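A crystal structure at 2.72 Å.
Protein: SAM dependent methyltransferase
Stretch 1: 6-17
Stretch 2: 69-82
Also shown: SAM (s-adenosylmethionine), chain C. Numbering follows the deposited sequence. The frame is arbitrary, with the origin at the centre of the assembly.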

# COMPACT_ATOMS: atom_id res chain seq x y z
N LYS A 6 11.68 -2.41 -9.80
CA LYS A 6 11.44 -3.05 -8.47
C LYS A 6 12.42 -2.55 -7.42
O LYS A 6 13.57 -2.25 -7.73
N PHE A 7 11.99 -2.46 -6.17
CA PHE A 7 12.92 -1.99 -5.16
C PHE A 7 14.04 -3.00 -5.01
O PHE A 7 13.83 -4.19 -5.19
N ASP A 8 15.23 -2.52 -4.66
CA ASP A 8 16.36 -3.42 -4.50
C ASP A 8 16.48 -4.06 -3.12
O ASP A 8 16.79 -3.39 -2.13
N PRO A 9 16.26 -5.37 -3.06
CA PRO A 9 16.32 -6.17 -1.84
C PRO A 9 17.50 -5.88 -0.89
O PRO A 9 17.34 -5.99 0.33
N SER A 10 18.67 -5.51 -1.41
CA SER A 10 19.80 -5.25 -0.52
C SER A 10 19.76 -3.88 0.15
O SER A 10 20.61 -3.55 0.97
N LYS A 11 18.76 -3.08 -0.21
CA LYS A 11 18.59 -1.74 0.35
C LYS A 11 17.41 -1.72 1.32
O LYS A 11 17.02 -0.66 1.80
N ILE A 12 16.84 -2.89 1.60
CA ILE A 12 15.68 -3.00 2.47
C ILE A 12 15.68 -2.21 3.79
O ILE A 12 14.63 -1.81 4.27
N LYS A 13 16.86 -2.00 4.36
CA LYS A 13 16.94 -1.27 5.62
C LYS A 13 16.47 0.16 5.42
O LYS A 13 16.13 0.85 6.38
N LYS A 14 16.46 0.60 4.17
CA LYS A 14 16.00 1.94 3.85
C LYS A 14 14.49 2.00 3.99
O LYS A 14 13.90 3.07 4.09
N LEU A 15 13.86 0.83 3.99
CA LEU A 15 12.42 0.75 4.13
C LEU A 15 12.04 0.56 5.60
O LEU A 15 10.93 0.86 6.02
N ASP A 16 12.99 0.09 6.40
CA ASP A 16 12.77 -0.16 7.82
C ASP A 16 13.48 0.94 8.64
O ASP A 16 14.19 0.66 9.60
N ASP A 17 13.25 2.18 8.24
CA ASP A 17 13.86 3.34 8.89
C ASP A 17 12.82 4.18 9.64
O ASP A 17 11.94 4.79 9.02
N ASP A 69 3.84 -9.12 -1.46
CA ASP A 69 5.04 -8.58 -2.06
C ASP A 69 5.60 -9.61 -3.01
O ASP A 69 5.75 -10.77 -2.66
N VAL A 70 5.90 -9.17 -4.23
CA VAL A 70 6.45 -10.03 -5.28
C VAL A 70 7.83 -10.57 -4.97
O VAL A 70 8.22 -11.59 -5.51
N GLN A 71 8.59 -9.88 -4.11
CA GLN A 71 9.93 -10.34 -3.78
C GLN A 71 10.02 -11.19 -2.51
O GLN A 71 9.60 -10.77 -1.44
N GLU A 72 10.58 -12.38 -2.67
CA GLU A 72 10.72 -13.34 -1.60
C GLU A 72 11.51 -12.79 -0.41
O GLU A 72 11.15 -13.05 0.75
N GLU A 73 12.57 -12.05 -0.68
CA GLU A 73 13.38 -11.49 0.39
C GLU A 73 12.58 -10.51 1.23
O GLU A 73 12.72 -10.47 2.45
N MET A 74 11.73 -9.73 0.58
CA MET A 74 10.90 -8.78 1.30
C MET A 74 9.84 -9.53 2.10
O MET A 74 9.48 -9.14 3.21
N VAL A 75 9.35 -10.63 1.55
CA VAL A 75 8.35 -11.41 2.24
C VAL A 75 8.91 -11.98 3.55
O VAL A 75 8.30 -11.83 4.61
N ASN A 76 10.07 -12.61 3.49
CA ASN A 76 10.62 -13.19 4.70
C ASN A 76 11.06 -12.16 5.73
O ASN A 76 11.04 -12.43 6.93
N TYR A 77 11.44 -10.98 5.27
CA TYR A 77 11.87 -9.93 6.18
C TYR A 77 10.67 -9.41 6.95
O TYR A 77 10.72 -9.26 8.17
N ALA A 78 9.59 -9.14 6.22
CA ALA A 78 8.35 -8.64 6.82
C ALA A 78 7.76 -9.67 7.78
O ALA A 78 7.20 -9.33 8.80
N TRP A 79 7.89 -10.94 7.42
CA TRP A 79 7.38 -12.00 8.25
C TRP A 79 8.10 -12.01 9.60
O TRP A 79 7.47 -11.99 10.64
N GLU A 80 9.44 -12.03 9.56
CA GLU A 80 10.20 -12.04 10.80
C GLU A 80 9.83 -10.80 11.60
O GLU A 80 9.91 -10.78 12.82
N LYS A 81 9.42 -9.76 10.91
CA LYS A 81 9.03 -8.55 11.59
C LYS A 81 7.79 -8.78 12.43
O LYS A 81 7.80 -8.51 13.63
N VAL A 82 6.72 -9.29 11.83
CA VAL A 82 5.50 -9.49 12.59
C VAL A 82 5.72 -10.38 13.80
O VAL A 82 5.09 -10.17 14.85

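The apolar centre of the contact is built around M74 and I12. The CA-to-CB bond of M74 points sideways, but chi2 near +60° (p) and an off-rotamer chi3 of 147° bring its end to stretch 1, where CE meets the ring edge of F7 (t), 4.0 Å from F7 CD2, and SD lies 4.1 Å from P9 CG. I12, pointing toward the helix with both chi angles t, wedges its CD1 between M74 and Y77: it is 4.0 Å from M74 CG and sits over one face of the Y77 ring, 3.5 Å from Y77 CG, in a CH-pi contact. P9 also points inward, its CB 3.3 Å from E73 CG at the first turn of the helix.

Y77 (chi1 t) carries the packing outward to the polar edge. Its OH donates to D16 OD2 (2.7 Å) and accepts from K13 NZ (3.1 Å); K13 starts away from the helix, yet its long chain curls back. D16 (t) also forms a salt bridge with K81, although the modelled positions of the charged atoms are less certain.

At the other end, SAM joins both stretches. K6 NZ donates to SAM N7 (2.9 Å), while D69 OD1 and OD2 accept from SAM O2' (2.5 Å) and O3' (3.2 Å), respectively. M74 CE also approaches SAM O3' (3.4 Å), linking the apolar centre to the cofactor.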

# COMPACT_ATOMS: atom_id res chain seq x y z
CB LYS A 6 11.56 -4.57 -8.57
CG LYS A 6 10.59 -5.24 -9.53
CD LYS A 6 9.12 -4.96 -9.22
CE LYS A 6 8.25 -5.57 -10.31
NZ LYS A 6 6.84 -5.18 -10.27
CB PHE A 7 12.23 -1.81 -3.82
CG PHE A 7 12.99 -0.92 -2.89
CD1 PHE A 7 12.90 0.46 -3.01
CD2 PHE A 7 13.85 -1.47 -1.94
CE1 PHE A 7 13.66 1.29 -2.20
CE2 PHE A 7 14.61 -0.64 -1.12
CZ PHE A 7 14.52 0.75 -1.25
CB ASP A 8 17.67 -2.72 -4.83
CG ASP A 8 18.87 -3.59 -4.55
OD1 ASP A 8 18.94 -4.71 -5.11
OD2 ASP A 8 19.74 -3.16 -3.75
CB PRO A 9 16.36 -7.60 -2.38
CG PRO A 9 15.49 -7.51 -3.56
CD PRO A 9 15.91 -6.21 -4.22
CB SER A 10 21.13 -5.43 -1.27
OG SER A 10 21.36 -4.37 -2.18
CB LYS A 11 18.31 -0.73 -0.76
CG LYS A 11 19.48 -0.36 -1.65
CD LYS A 11 19.03 0.65 -2.69
CE LYS A 11 20.21 1.38 -3.33
NZ LYS A 11 21.15 0.45 -3.99
CB ILE A 12 15.36 -4.47 2.81
CG1 ILE A 12 13.93 -4.57 3.32
CG2 ILE A 12 16.33 -4.98 3.87
CD1 ILE A 12 13.37 -5.96 3.26
CB LYS A 13 18.38 -1.28 6.13
CG LYS A 13 18.53 -1.81 7.53
CD LYS A 13 18.10 -3.25 7.63
CE LYS A 13 17.95 -3.66 9.09
NZ LYS A 13 16.96 -2.80 9.80
CB LYS A 14 16.39 2.32 2.42
CG LYS A 14 17.70 3.06 2.26
CD LYS A 14 17.88 3.46 0.80
CE LYS A 14 19.15 4.29 0.56
NZ LYS A 14 19.61 4.32 -0.89
CB LEU A 15 11.88 -0.40 3.29
CG LEU A 15 12.18 -0.34 1.78
CD1 LEU A 15 11.79 -1.67 1.11
CD2 LEU A 15 11.45 0.84 1.16
CB ASP A 16 13.31 -1.55 8.17
CG ASP A 16 12.66 -2.15 9.40
OD1 ASP A 16 11.55 -1.71 9.76
OD2 ASP A 16 13.25 -3.07 10.01
CB ASP A 17 14.55 4.20 7.82
CG ASP A 17 15.38 5.31 8.41
OD1 ASP A 17 16.00 6.05 7.62
OD2 ASP A 17 15.43 5.46 9.65
CB ASP A 69 6.07 -8.24 -0.99
CG ASP A 69 7.07 -7.21 -1.47
OD1 ASP A 69 7.69 -7.42 -2.53
OD2 ASP A 69 7.24 -6.18 -0.79
CB VAL A 70 6.54 -9.31 -6.64
CG1 VAL A 70 5.15 -9.03 -7.20
CG2 VAL A 70 7.34 -8.03 -6.48
CB GLN A 71 10.90 -9.16 -3.71
CG GLN A 71 11.13 -8.53 -5.06
CD GLN A 71 12.31 -7.59 -5.08
OE1 GLN A 71 12.19 -6.41 -4.75
NE2 GLN A 71 13.47 -8.11 -5.47
CB GLU A 72 11.38 -14.62 -2.13
CG GLU A 72 11.45 -15.76 -1.10
CD GLU A 72 12.07 -17.04 -1.63
OE1 GLU A 72 11.64 -17.54 -2.69
OE2 GLU A 72 12.98 -17.56 -0.95
CB GLU A 73 14.65 -10.82 -0.14
CG GLU A 73 14.58 -10.18 -1.51
CD GLU A 73 14.66 -11.21 -2.63
OE1 GLU A 73 15.42 -12.19 -2.47
OE2 GLU A 73 13.99 -11.03 -3.67
CB MET A 74 10.23 -7.80 0.33
CG MET A 74 11.02 -6.53 0.08
SD MET A 74 12.52 -6.76 -0.86
CE MET A 74 12.58 -5.27 -1.73
CB VAL A 75 7.84 -12.56 1.35
CG1 VAL A 75 6.84 -13.41 2.12
CG2 VAL A 75 7.20 -12.01 0.09
CB ASN A 76 11.75 -14.16 4.35
CG ASN A 76 11.26 -15.38 3.58
OD1 ASN A 76 10.27 -16.02 3.95
ND2 ASN A 76 11.95 -15.71 2.49
CB TYR A 77 12.51 -8.79 5.39
CG TYR A 77 13.13 -7.74 6.26
CD1 TYR A 77 14.49 -7.79 6.60
CD2 TYR A 77 12.37 -6.67 6.75
CE1 TYR A 77 15.07 -6.81 7.39
CE2 TYR A 77 12.95 -5.69 7.55
CZ TYR A 77 14.29 -5.77 7.86
OH TYR A 77 14.86 -4.79 8.64
CB ALA A 78 7.34 -8.30 5.74
CB TRP A 79 7.56 -13.34 7.54
CG TRP A 79 7.10 -14.50 8.35
CD1 TRP A 79 7.83 -15.58 8.70
CD2 TRP A 79 5.81 -14.67 8.93
NE1 TRP A 79 7.08 -16.42 9.48
CE2 TRP A 79 5.83 -15.88 9.64
CE3 TRP A 79 4.64 -13.90 8.94
CZ2 TRP A 79 4.73 -16.36 10.34
CZ3 TRP A 79 3.53 -14.37 9.64
CH2 TRP A 79 3.58 -15.59 10.33
CB GLU A 80 11.71 -12.06 10.51
CG GLU A 80 12.53 -11.91 11.79
CD GLU A 80 13.98 -12.34 11.65
OE1 GLU A 80 14.69 -11.83 10.75
OE2 GLU A 80 14.43 -13.20 12.45
CB LYS A 81 8.77 -7.44 10.58
CG LYS A 81 7.84 -6.36 11.11
CD LYS A 81 8.57 -5.06 11.39
CE LYS A 81 8.94 -4.37 10.10
NZ LYS A 81 9.82 -3.21 10.32
CB VAL A 82 4.36 -10.11 11.74
CG1 VAL A 82 4.25 -9.39 10.41
CG2 VAL A 82 4.57 -11.59 11.57
N SAM C . 5.54 0.20 1.21
CA SAM C . 6.83 -0.17 1.87
C SAM C . 7.07 0.68 3.09
O SAM C . 6.22 1.53 3.39
OXT SAM C . 8.14 0.44 3.73
CB SAM C . 7.98 0.03 0.88
CG SAM C . 7.60 -0.53 -0.43
SD SAM C . 8.75 -0.46 -1.83
CE SAM C . 8.75 1.29 -2.24
C5' SAM C . 7.79 -1.22 -3.05
C4' SAM C . 7.64 -2.73 -2.93
O4' SAM C . 6.76 -3.09 -3.99
C3' SAM C . 8.93 -3.49 -3.30
O3' SAM C . 9.38 -4.10 -2.05
C2' SAM C . 8.51 -4.59 -4.25
O2' SAM C . 9.01 -5.90 -4.06
C1' SAM C . 6.96 -4.41 -4.26
N9 SAM C . 6.26 -4.67 -5.50
C8 SAM C . 6.55 -4.29 -6.79
N7 SAM C . 5.68 -4.69 -7.66
C5 SAM C . 4.74 -5.39 -6.90
C6 SAM C . 3.54 -6.08 -7.24
N6 SAM C . 3.09 -6.15 -8.51
N1 SAM C . 2.81 -6.69 -6.22
C2 SAM C . 3.30 -6.59 -4.96
N3 SAM C . 4.41 -5.98 -4.54
C4 SAM C . 5.09 -5.39 -5.56